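Local atomic coordinates of 4-aminobutyrate transaminase (Acinetobacter baumannii, PDB entry 6WOP), a protein that probably catalyses the pyridoxal 5'-phosphate-dependent transfer of the amino group of 4-aminobutyrate to 2-oxoglutarate. Residues A170-P175 and N216-E221; D345-I350 and V357-E362; L353-A358 and F393-T398. All coordinates share one frame; numbering follows the deposited sequence.

Interaction 1: residues A170-P175 and N216-E221; sequences ARYPVP and NVVPAE
Y172 and P173 meet N216, V218 and P219 where two pieces of chain pass at a steep angle, their touching parts running 76° apart. The backbones keep their distance: the nearest CA atoms are those of P173 and V218, 6.7 Å apart, and the link between the main chains is a water. It donates to both carbonyls, at 2.7 Å from P173 O and 2.9 Å from V217 O, and it sits at the edge of the Y172 ring, in its plane.

Y172 is the long arm of the contact. CG stands anti to the backbone N (chi1 -160°), and the ring lies across from the 216-218 backbone. Its CE2 lies 3.9 Å from N216 CB, and farther out OH comes to 3.3 Å from V218 CB, the tyrosine and valine side chains crossing at about a right angle. OH is also close to N216 O, but its hydrogen bond goes to E207 O. N216 ND2 bonds to Q210 OE1, while its CB meets the ring.

Beside this, proline meets proline. P173 CG packs 3.6 Å from P219 CD, with P173 CB close behind, and the two rings cross obliquely. A looser touch joins P175 CG to P219 CG at 4.4 Å, while V218 CG2 borders P173.

P219 occupies the N-cap position of helix 220-233. The whole contact joins the loop that leaves strand 167-170, outermost within this chain in one of the two seven-stranded sheets, to the turn between the small hairpin 209-210/216-217 and that helix, within the class-III aminotransferase fold of the pyridoxal-phosphate enzymes.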
ATOM      1  N   ALA A 170      -2.058  17.134   6.698  1.00 22.26           N
ATOM      2  CA  ALA A 170      -2.806  18.395   6.768  1.00 22.47           C
ATOM      3  C   ALA A 170      -1.851  19.580   6.990  1.00 22.44           C
ATOM      4  O   ALA A 170      -0.639  19.387   7.187  1.00 17.77           O
ATOM      5  CB  ALA A 170      -3.849  18.307   7.892  1.00 21.18           C
ATOM      6  N   ARG A 171      -2.414  20.785   7.011  1.00 20.78           N
ATOM      7  CA  ARG A 171      -1.645  21.973   7.275  1.00 20.23           C
ATOM      8  C   ARG A 171      -1.594  22.275   8.760  1.00 23.10           C
ATOM      9  O   ARG A 171      -2.604  22.417   9.378  1.00 22.19           O
ATOM     10  CB  ARG A 171      -2.265  23.229   6.641  1.00 24.98           C
ATOM     11  CG  ARG A 171      -2.850  23.067   5.283  1.00 29.37           C
ATOM     12  CD  ARG A 171      -1.822  22.876   4.230  1.00 33.76           C
ATOM     13  NE  ARG A 171      -1.053  21.637   4.235  1.00 34.43           N
ATOM     14  CZ  ARG A 171      -1.441  20.455   3.773  1.00 36.25           C
ATOM     15  NH1 ARG A 171      -2.661  20.256   3.299  1.00 36.71           N
ATOM     16  NH2 ARG A 171      -0.620  19.462   3.848  1.00 31.27           N
ATOM     17  N   TYR A 172      -0.401  22.367   9.300  1.00 20.63           N
ATOM     18  CA  TYR A 172      -0.233  22.818  10.665  1.00 19.50           C
ATOM     19  C   TYR A 172      -0.551  24.310  10.775  1.00 21.79           C
ATOM     20  O   TYR A 172      -0.158  25.095   9.903  1.00 22.21           O
ATOM     21  CB  TYR A 172       1.214  22.561  11.082  1.00 17.02           C
ATOM     22  CG  TYR A 172       1.463  22.521  12.574  1.00 17.01           C
ATOM     23  CD1 TYR A 172       1.351  21.349  13.267  1.00 17.63           C
ATOM     24  CD2 TYR A 172       1.813  23.695  13.285  1.00 18.49           C
ATOM     25  CE1 TYR A 172       1.630  21.286  14.590  1.00 21.10           C
ATOM     26  CE2 TYR A 172       2.068  23.630  14.626  1.00 20.42           C
ATOM     27  CZ  TYR A 172       1.988  22.424  15.268  1.00 23.75           C
ATOM     28  OH  TYR A 172       2.298  22.356  16.625  1.00 22.75           O
ATOM     29  N   PRO A 173      -1.202  24.742  11.864  1.00 22.72           N
ATOM     30  CA  PRO A 173      -1.567  26.154  12.033  1.00 22.49           C
ATOM     31  C   PRO A 173      -0.344  27.000  12.349  1.00 21.41           C
ATOM     32  O   PRO A 173       0.381  26.733  13.332  1.00 20.27           O
ATOM     33  CB  PRO A 173      -2.554  26.119  13.215  1.00 24.79           C
ATOM     34  CG  PRO A 173      -2.184  24.865  13.975  1.00 22.50           C
ATOM     35  CD  PRO A 173      -1.815  23.886  12.902  1.00 22.91           C
ATOM     36  N   VAL A 174      -0.103  27.997  11.508  1.00 20.26           N
ATOM     37  CA  VAL A 174       1.010  28.942  11.661  1.00 23.32           C
ATOM     38  C   VAL A 174       0.445  30.311  11.299  1.00 25.62           C
ATOM     39  O   VAL A 174       0.597  30.776  10.162  1.00 23.81           O
ATOM     40  CB  VAL A 174       2.241  28.559  10.814  1.00 25.55           C
ATOM     41  CG1 VAL A 174       3.379  29.483  11.097  1.00 26.72           C
ATOM     42  CG2 VAL A 174       2.719  27.125  11.141  1.00 25.74           C
ATOM     43  N   PRO A 175      -0.255  30.980  12.220  1.00 26.99           N
ATOM     44  CA  PRO A 175      -0.958  32.202  11.839  1.00 29.83           C
ATOM     45  C   PRO A 175      -0.006  33.272  11.343  1.00 32.69           C
ATOM     46  O   PRO A 175      -0.391  34.003  10.435  1.00 29.30           O
ATOM     47  CB  PRO A 175      -1.669  32.625  13.141  1.00 34.29           C
ATOM     48  CG  PRO A 175      -1.871  31.345  13.885  1.00 30.80           C
ATOM     49  CD  PRO A 175      -0.625  30.522  13.571  1.00 26.98           C
ATOM     50  N   ASN A 216       7.272  25.576  15.689  1.00 20.46           N
ATOM     51  CA  ASN A 216       5.941  26.130  15.551  1.00 20.91           C
ATOM     52  C   ASN A 216       5.079  25.662  16.720  1.00 20.22           C
ATOM     53  O   ASN A 216       4.799  24.453  16.823  1.00 21.58           O
ATOM     54  CB  ASN A 216       5.357  25.612  14.224  1.00 21.59           C
ATOM     55  CG  ASN A 216       6.281  25.967  13.057  1.00 26.67           C
ATOM     56  OD1 ASN A 216       6.758  27.104  12.989  1.00 25.83           O
ATOM     57  ND2 ASN A 216       6.595  25.002  12.202  1.00 24.33           N
ATOM     58  N   VAL A 217       4.564  26.617  17.511  1.00 23.14           N
ATOM     59  CA  VAL A 217       3.809  26.294  18.731  1.00 21.24           C
ATOM     60  C   VAL A 217       2.333  26.194  18.361  1.00 21.98           C
ATOM     61  O   VAL A 217       1.793  27.108  17.743  1.00 22.20           O
ATOM     62  CB  VAL A 217       4.036  27.355  19.830  1.00 24.58           C
ATOM     63  CG1 VAL A 217       3.156  27.068  20.996  1.00 25.64           C
ATOM     64  CG2 VAL A 217       5.482  27.322  20.268  1.00 22.68           C
ATOM     65  N   VAL A 218       1.692  25.082  18.721  1.00 22.31           N
ATOM     66  CA  VAL A 218       0.288  24.865  18.296  1.00 23.07           C
ATOM     67  C   VAL A 218      -0.616  25.830  19.051  1.00 24.31           C
ATOM     68  O   VAL A 218      -0.468  25.982  20.268  1.00 22.66           O
ATOM     69  CB  VAL A 218      -0.144  23.406  18.523  1.00 24.15           C
ATOM     70  CG1 VAL A 218      -0.313  23.026  20.001  1.00 21.24           C
ATOM     71  CG2 VAL A 218      -1.475  23.132  17.783  1.00 25.50           C
ATOM     72  N   PRO A 219      -1.530  26.530  18.385  1.00 24.24           N
ATOM     73  CA  PRO A 219      -2.488  27.341  19.137  1.00 27.69           C
ATOM     74  C   PRO A 219      -3.435  26.462  19.944  1.00 27.08           C
ATOM     75  O   PRO A 219      -3.859  25.402  19.474  1.00 23.49           O
ATOM     76  CB  PRO A 219      -3.235  28.124  18.042  1.00 27.86           C
ATOM     77  CG  PRO A 219      -2.293  28.162  16.873  1.00 25.90           C
ATOM     78  CD  PRO A 219      -1.543  26.820  16.932  1.00 23.13           C
ATOM     79  N   ALA A 220      -3.767  26.917  21.171  1.00 26.97           N
ATOM     80  CA  ALA A 220      -4.741  26.190  21.998  1.00 27.99           C
ATOM     81  C   ALA A 220      -6.052  25.934  21.239  1.00 27.66           C
ATOM     82  O   ALA A 220      -6.653  24.861  21.366  1.00 27.65           O
ATOM     83  CB  ALA A 220      -5.059  26.955  23.298  1.00 27.65           C
ATOM     84  N   GLU A 221      -6.532  26.920  20.482  1.00 24.60           N
ATOM     85  CA  GLU A 221      -7.804  26.744  19.777  1.00 29.35           C
ATOM     86  C   GLU A 221      -7.714  25.594  18.781  1.00 28.32           C
ATOM     87  O   GLU A 221      -8.696  24.863  18.544  1.00 26.53           O
ATOM     88  CB  GLU A 221      -8.200  28.045  19.058  1.00 32.95           C
ATOM     89  CG  GLU A 221      -9.492  27.940  18.218  1.00 34.32           C
ATOM     90  CD  GLU A 221      -9.580  29.038  17.153  1.00 40.41           C
ATOM     91  OE1 GLU A 221      -8.722  29.960  17.133  1.00 42.91           O
ATOM     92  OE2 GLU A 221     -10.503  28.976  16.327  1.00 41.72           O
TER
HETATM   93  O   HOH W   1       2.343  27.549  14.958  1.00 26.30           O

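Interaction 2: residues D345-I350 and V357-E362; sequences DVVTDI and VAVELE
T348 and D349 sit together opposite E360, T348 N giving a nearly straight bond to E360 O (2.9 Å, 173°) and D349 O accepting from E360 N. T348 has OG1 between its backbone N and carbonyl carbon (chi1 60°), which lays the hydroxyl 3.4 Å from E360 CG; a water then bridges OG1 to E360 OE1. The threonine's other branch, CG2, rests on E362 CG at 3.8 Å.

Two residues opposite one make this a classic beta bulge in the antiparallel hairpin of strands 347-353 and 356-361, the former at the sheet's edge within this chain. E360 holds CG anti to its backbone N (chi1 -178°) and stays extended beyond, so the carboxylate is carried to R351 and K177, which both form salt bridges with OE2; R351 also pairs with D349 OD2, tying together two acids that would otherwise probably repel.

V347, I350, V359 and L361 project from the other face, where F415 of helix 401-416 touches V347, V359 and L361. V359 CG2 lies 3.9 Å from V347 CG1, the two valines crossing at about a right angle. Beyond the bulge, E362 N bonds to V346 O with a bent N-H...O angle of 137°.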
ATOM      1  N   ASP A 345      17.118  43.869   7.411  1.00 52.44           N
ATOM      2  CA  ASP A 345      16.191  42.973   6.716  1.00 51.06           C
ATOM      3  C   ASP A 345      16.550  41.527   6.978  1.00 47.22           C
ATOM      4  O   ASP A 345      16.830  40.793   6.021  1.00 45.83           O
ATOM      5  CB  ASP A 345      16.213  43.196   5.198  1.00 55.45           C
ATOM      6  CG  ASP A 345      15.447  44.433   4.771  1.00 62.73           C
ATOM      7  OD1 ASP A 345      14.263  44.587   5.162  1.00 64.93           O
ATOM      8  OD2 ASP A 345      16.028  45.253   4.029  1.00 66.00           O
ATOM      9  N   VAL A 346      16.627  41.100   8.246  1.00 41.50           N
ATOM     10  CA  VAL A 346      17.193  39.809   8.602  1.00 41.63           C
ATOM     11  C   VAL A 346      16.193  38.927   9.352  1.00 39.24           C
ATOM     12  O   VAL A 346      15.980  37.783   8.979  1.00 38.27           O
ATOM     13  CB  VAL A 346      18.502  39.982   9.392  1.00 45.08           C
ATOM     14  CG1 VAL A 346      19.498  40.707   8.533  1.00 43.40           C
ATOM     15  CG2 VAL A 346      18.281  40.674  10.626  1.00 49.63           C
ATOM     16  N   VAL A 347      15.633  39.454  10.442  1.00 39.64           N
ATOM     17  CA  VAL A 347      14.771  38.642  11.299  1.00 36.22           C
ATOM     18  C   VAL A 347      13.327  38.757  10.831  1.00 36.58           C
ATOM     19  O   VAL A 347      12.818  39.869  10.670  1.00 34.87           O
ATOM     20  CB  VAL A 347      14.911  39.057  12.770  1.00 37.16           C
ATOM     21  CG1 VAL A 347      13.865  38.349  13.609  1.00 36.01           C
ATOM     22  CG2 VAL A 347      16.304  38.660  13.306  1.00 36.15           C
ATOM     23  N   THR A 348      12.655  37.611  10.601  1.00 35.49           N
ATOM     24  CA  THR A 348      11.250  37.623  10.186  1.00 36.16           C
ATOM     25  C   THR A 348      10.286  37.107  11.245  1.00 37.75           C
ATOM     26  O   THR A 348       9.091  37.427  11.171  1.00 37.62           O
ATOM     27  CB  THR A 348      11.003  36.782   8.927  1.00 36.07           C
ATOM     28  OG1 THR A 348      11.371  35.412   9.177  1.00 35.36           O
ATOM     29  CG2 THR A 348      11.729  37.307   7.724  1.00 33.48           C
ATOM     30  N   ASP A 349      10.759  36.315  12.204  1.00 34.32           N
ATOM     31  CA  ASP A 349       9.883  35.755  13.224  1.00 32.13           C
ATOM     32  C   ASP A 349      10.752  35.355  14.397  1.00 31.24           C
ATOM     33  O   ASP A 349      11.918  34.998  14.224  1.00 30.97           O
ATOM     34  CB  ASP A 349       9.111  34.512  12.743  1.00 33.33           C
ATOM     35  CG  ASP A 349       7.787  34.276  13.534  1.00 38.05           C
ATOM     36  OD1 ASP A 349       7.497  35.112  14.448  1.00 39.13           O
ATOM     37  OD2 ASP A 349       7.027  33.288  13.209  1.00 34.03           O
ATOM     38  N   ILE A 350      10.158  35.394  15.583  1.00 31.95           N
ATOM     39  CA  ILE A 350      10.722  34.820  16.799  1.00 28.57           C
ATOM     40  C   ILE A 350       9.635  33.934  17.391  1.00 29.41           C
ATOM     41  O   ILE A 350       8.506  34.390  17.563  1.00 35.32           O
ATOM     42  CB  ILE A 350      11.157  35.894  17.797  1.00 28.96           C
ATOM     43  CG1 ILE A 350      12.300  36.760  17.189  1.00 29.36           C
ATOM     44  CG2 ILE A 350      11.598  35.204  19.091  1.00 25.01           C
ATOM     45  CD1 ILE A 350      12.666  38.085  17.915  1.00 28.26           C
ATOM     46  N   VAL A 357      12.905  27.680  21.684  1.00 25.82           N
ATOM     47  CA  VAL A 357      12.987  29.008  21.073  1.00 27.28           C
ATOM     48  C   VAL A 357      13.700  28.911  19.734  1.00 25.82           C
ATOM     49  O   VAL A 357      14.708  28.201  19.610  1.00 23.86           O
ATOM     50  CB  VAL A 357      13.747  30.028  21.970  1.00 28.15           C
ATOM     51  CG1 VAL A 357      13.759  31.462  21.305  1.00 24.78           C
ATOM     52  CG2 VAL A 357      13.160  30.080  23.342  1.00 30.07           C
ATOM     53  N   ALA A 358      13.223  29.691  18.758  1.00 25.34           N
ATOM     54  CA  ALA A 358      13.836  29.737  17.437  1.00 24.75           C
ATOM     55  C   ALA A 358      13.733  31.142  16.869  1.00 27.56           C
ATOM     56  O   ALA A 358      12.778  31.864  17.150  1.00 28.00           O
ATOM     57  CB  ALA A 358      13.155  28.769  16.469  1.00 21.53           C
ATOM     58  N   VAL A 359      14.675  31.489  15.988  1.00 26.82           N
ATOM     59  CA  VAL A 359      14.634  32.736  15.225  1.00 25.77           C
ATOM     60  C   VAL A 359      14.639  32.394  13.732  1.00 26.03           C
ATOM     61  O   VAL A 359      15.421  31.547  13.284  1.00 24.74           O
ATOM     62  CB  VAL A 359      15.786  33.678  15.586  1.00 28.10           C
ATOM     63  CG1 VAL A 359      17.138  33.103  15.168  1.00 30.76           C
ATOM     64  CG2 VAL A 359      15.532  35.065  14.968  1.00 27.90           C
ATOM     65  N   GLU A 360      13.720  32.978  12.979  1.00 30.91           N
ATOM     66  CA  GLU A 360      13.662  32.731  11.537  1.00 28.05           C
ATOM     67  C   GLU A 360      14.251  33.929  10.812  1.00 28.84           C
ATOM     68  O   GLU A 360      13.979  35.095  11.164  1.00 30.00           O
ATOM     69  CB  GLU A 360      12.239  32.487  11.018  1.00 27.21           C
ATOM     70  CG  GLU A 360      12.211  32.176   9.498  1.00 27.58           C
ATOM     71  CD  GLU A 360      10.930  31.488   9.099  1.00 29.74           C
ATOM     72  OE1 GLU A 360      10.555  31.471   7.901  1.00 32.42           O
ATOM     73  OE2 GLU A 360      10.271  31.005  10.023  1.00 30.16           O
ATOM     74  N   LEU A 361      15.067  33.648   9.812  1.00 28.16           N
ATOM     75  CA  LEU A 361      15.722  34.709   9.065  1.00 31.05           C
ATOM     76  C   LEU A 361      15.155  34.735   7.657  1.00 33.52           C
ATOM     77  O   LEU A 361      14.475  33.801   7.230  1.00 36.83           O
ATOM     78  CB  LEU A 361      17.251  34.513   9.064  1.00 32.09           C
ATOM     79  CG  LEU A 361      18.009  34.586  10.418  1.00 32.20           C
ATOM     80  CD1 LEU A 361      17.947  33.333  11.206  1.00 33.18           C
ATOM     81  CD2 LEU A 361      19.469  34.857  10.188  1.00 34.27           C
ATOM     82  N   GLU A 362      15.433  35.817   6.944  1.00 32.69           N
ATOM     83  CA  GLU A 362      14.892  35.908   5.589  1.00 37.29           C
ATOM     84  C   GLU A 362      15.372  34.760   4.713  1.00 38.68           C
ATOM     85  O   GLU A 362      14.598  34.183   3.943  1.00 39.01           O
ATOM     86  CB  GLU A 362      15.251  37.246   4.961  1.00 40.03           C
ATOM     87  CG  GLU A 362      14.035  38.083   4.864  1.00 51.38           C
ATOM     88  CD  GLU A 362      14.336  39.504   4.586  1.00 62.08           C
ATOM     89  OE1 GLU A 362      15.382  39.751   3.924  1.00 66.49           O
ATOM     90  OE2 GLU A 362      13.528  40.364   5.029  1.00 64.40           O
TER
HETATM   91  O   HOH W   2      10.812  34.090   6.798  1.00 34.93           O

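Interaction 3: residues L353-A358 and F393-T398; sequences LGSMVA and FLYPLT
S355 and Y395 meet hydroxyl to hydroxyl at the turn of the beta hairpin 347-353/356-361, where a type II' turn from L353 to M356 brings the serine round to face the loop after strand 390-393. Y395 starts with CB turned alongside the contact, and CG lies between its backbone N and carbonyl carbon (chi1 44°); from there the ring reaches the serine. CE1, two bonds short of the tip, comes to 3.4 Å from S355 OG, and CZ is 3.6 Å from S355 CB. At the tip, OH donates to S355 OG over 2.6 Å, a short bond whose acceptor approaches the edge of the tyrosine ring near its plane. S355 OG in turn is bonded to A325 O. R248 makes a cation-pi contact with the Y395 ring and F404 meets that ring edge-to-face.

L397 reaches the same serine with a methyl, CD2 3.9 Å from S355 CB. Farther along the hairpin, F393 N donates a hydrogen bond to V357 O at 2.8 Å, the nitrogen lying nearly in line with the carbonyl bond (C=O...N angle 174°), and the same oxygen lies at the edge of the phenylalanine ring, 3.2 Å from F393 CD2.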
ATOM      1  N   LEU A 353       8.299  28.684  23.126  1.00 27.32           N
ATOM      2  CA  LEU A 353       7.546  28.206  24.282  1.00 27.68           C
ATOM      3  C   LEU A 353       8.570  27.715  25.298  1.00 25.80           C
ATOM      4  O   LEU A 353       9.305  26.774  24.996  1.00 24.46           O
ATOM      5  CB  LEU A 353       6.573  27.098  23.892  1.00 23.99           C
ATOM      6  CG  LEU A 353       5.664  26.712  25.062  1.00 25.93           C
ATOM      7  CD1 LEU A 353       4.772  27.852  25.440  1.00 32.03           C
ATOM      8  CD2 LEU A 353       4.855  25.466  24.678  1.00 24.57           C
ATOM      9  N   GLY A 354       8.695  28.406  26.446  1.00 24.90           N
ATOM     10  CA  GLY A 354       9.713  27.975  27.403  1.00 25.04           C
ATOM     11  C   GLY A 354      11.088  28.192  26.796  1.00 26.58           C
ATOM     12  O   GLY A 354      11.424  29.288  26.329  1.00 21.74           O
ATOM     13  N   SER A 355      11.887  27.126  26.778  1.00 27.53           N
ATOM     14  CA  SER A 355      13.172  27.232  26.094  1.00 22.06           C
ATOM     15  C   SER A 355      13.199  26.367  24.851  1.00 24.20           C
ATOM     16  O   SER A 355      14.270  26.059  24.344  1.00 25.99           O
ATOM     17  CB  SER A 355      14.342  26.875  27.035  1.00 25.35           C
ATOM     18  OG  SER A 355      14.735  28.025  27.827  1.00 26.56           O
ATOM     19  N   MET A 356      12.017  26.178  24.245  1.00 23.52           N
ATOM     20  CA  MET A 356      11.919  25.778  22.849  1.00 22.23           C
ATOM     21  C   MET A 356      11.758  27.081  22.067  1.00 23.43           C
ATOM     22  O   MET A 356      10.634  27.562  21.859  1.00 24.96           O
ATOM     23  CB  MET A 356      10.756  24.814  22.626  1.00 23.22           C
ATOM     24  CG  MET A 356      11.149  23.648  21.804  1.00 25.09           C
ATOM     25  SD  MET A 356       9.914  22.397  21.762  1.00 24.24           S
ATOM     26  CE  MET A 356      10.463  21.598  20.281  1.00 21.44           C
ATOM     27  N   VAL A 357      12.905  27.680  21.684  1.00 25.82           N
ATOM     28  CA  VAL A 357      12.987  29.008  21.073  1.00 27.28           C
ATOM     29  C   VAL A 357      13.700  28.911  19.734  1.00 25.82           C
ATOM     30  O   VAL A 357      14.708  28.201  19.610  1.00 23.86           O
ATOM     31  CB  VAL A 357      13.747  30.028  21.970  1.00 28.15           C
ATOM     32  CG1 VAL A 357      13.759  31.462  21.305  1.00 24.78           C
ATOM     33  CG2 VAL A 357      13.160  30.080  23.342  1.00 30.07           C
ATOM     34  N   ALA A 358      13.223  29.691  18.758  1.00 25.34           N
ATOM     35  CA  ALA A 358      13.836  29.737  17.437  1.00 24.75           C
ATOM     36  C   ALA A 358      13.733  31.142  16.869  1.00 27.56           C
ATOM     37  O   ALA A 358      12.778  31.864  17.150  1.00 28.00           O
ATOM     38  CB  ALA A 358      13.155  28.769  16.469  1.00 21.53           C
ATOM     39  N   PHE A 393      17.119  26.819  19.229  1.00 19.97           N
ATOM     40  CA  PHE A 393      17.997  26.824  20.409  1.00 17.83           C
ATOM     41  C   PHE A 393      17.620  25.690  21.344  1.00 18.60           C
ATOM     42  O   PHE A 393      16.482  25.633  21.837  1.00 19.97           O
ATOM     43  CB  PHE A 393      17.907  28.182  21.114  1.00 21.35           C
ATOM     44  CG  PHE A 393      18.342  29.299  20.241  1.00 25.21           C
ATOM     45  CD1 PHE A 393      19.695  29.629  20.166  1.00 27.63           C
ATOM     46  CD2 PHE A 393      17.421  29.969  19.436  1.00 25.05           C
ATOM     47  CE1 PHE A 393      20.148  30.633  19.305  1.00 28.84           C
ATOM     48  CE2 PHE A 393      17.856  30.966  18.557  1.00 24.67           C
ATOM     49  CZ  PHE A 393      19.237  31.291  18.502  1.00 26.30           C
ATOM     50  N   LEU A 394      18.577  24.785  21.586  1.00 21.11           N
ATOM     51  CA  LEU A 394      18.388  23.574  22.380  1.00 18.23           C
ATOM     52  C   LEU A 394      19.478  23.384  23.426  1.00 19.55           C
ATOM     53  O   LEU A 394      19.881  22.226  23.732  1.00 19.77           O
ATOM     54  CB  LEU A 394      18.352  22.369  21.450  1.00 17.58           C
ATOM     55  CG  LEU A 394      17.058  22.388  20.647  1.00 18.60           C
ATOM     56  CD1 LEU A 394      17.168  21.344  19.439  1.00 18.32           C
ATOM     57  CD2 LEU A 394      15.907  22.060  21.578  1.00 18.47           C
ATOM     58  N   TYR A 395      20.001  24.511  23.979  1.00 19.37           N
ATOM     59  CA  TYR A 395      21.015  24.468  25.030  1.00 19.33           C
ATOM     60  C   TYR A 395      20.517  23.631  26.190  1.00 17.60           C
ATOM     61  O   TYR A 395      19.312  23.647  26.462  1.00 21.33           O
ATOM     62  CB  TYR A 395      21.268  25.884  25.519  1.00 20.28           C
ATOM     63  CG  TYR A 395      19.950  26.670  25.726  1.00 21.45           C
ATOM     64  CD1 TYR A 395      19.244  26.611  26.924  1.00 18.77           C
ATOM     65  CD2 TYR A 395      19.444  27.483  24.719  1.00 20.93           C
ATOM     66  CE1 TYR A 395      18.021  27.358  27.094  1.00 19.67           C
ATOM     67  CE2 TYR A 395      18.278  28.199  24.858  1.00 24.07           C
ATOM     68  CZ  TYR A 395      17.584  28.155  26.044  1.00 21.90           C
ATOM     69  OH  TYR A 395      16.442  28.887  26.129  1.00 23.53           O
ATOM     70  N   PRO A 396      21.397  22.940  26.933  1.00 18.84           N
ATOM     71  CA  PRO A 396      20.964  22.290  28.174  1.00 14.54           C
ATOM     72  C   PRO A 396      20.298  23.277  29.100  1.00 18.95           C
ATOM     73  O   PRO A 396      20.741  24.424  29.197  1.00 21.26           O
ATOM     74  CB  PRO A 396      22.304  21.774  28.781  1.00 14.38           C
ATOM     75  CG  PRO A 396      23.101  21.374  27.523  1.00 13.98           C
ATOM     76  CD  PRO A 396      22.758  22.537  26.534  1.00 15.64           C
ATOM     77  N   LEU A 397      19.216  22.831  29.789  1.00 15.77           N
ATOM     78  CA  LEU A 397      18.524  23.697  30.752  1.00 16.63           C
ATOM     79  C   LEU A 397      19.374  23.941  32.002  1.00 19.83           C
ATOM     80  O   LEU A 397      19.066  24.861  32.803  1.00 23.60           O
ATOM     81  CB  LEU A 397      17.224  23.049  31.184  1.00 18.08           C
ATOM     82  CG  LEU A 397      16.240  22.750  30.037  1.00 16.89           C
ATOM     83  CD1 LEU A 397      14.901  22.170  30.581  1.00 16.92           C
ATOM     84  CD2 LEU A 397      15.982  24.056  29.253  1.00 17.94           C
ATOM     85  N   THR A 398      20.427  23.170  32.134  1.00 16.99           N
ATOM     86  CA  THR A 398      21.411  23.287  33.217  1.00 19.28           C
ATOM     87  C   THR A 398      22.576  24.234  32.864  1.00 20.64           C
ATOM     88  O   THR A 398      23.531  24.347  33.655  1.00 17.80           O
ATOM     89  CB  THR A 398      21.962  21.887  33.514  1.00 20.84           C
ATOM     90  OG1 THR A 398      22.455  21.304  32.292  1.00 20.02           O
ATOM     91  CG2 THR A 398      20.876  20.940  34.076  1.00 16.87           C
TER

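Overall arrangement
Interactions 2 and 3 share V357 and A358 and use opposite sides of strand 356-361: interaction 2 pairs it with 347-353, interaction 3 joins it to the end of 390-393. Their centres are 16 Å apart, and V359 CG1 packs 4.1 Å from F393 CE2. Interaction 1 belongs to the region of the other large sheet, yet it reaches the same hairpin: V217 CG2 touches L353 CB at 3.8 Å, although the centres of interactions 1 and 3 are 20 Å apart. Interactions 1 and 2 do not touch, their nearest atoms being about 6 Å apart. R351 of strand 347-353 pairs with D349 and E360 of interaction 2 and also packs on N216 of interaction 1.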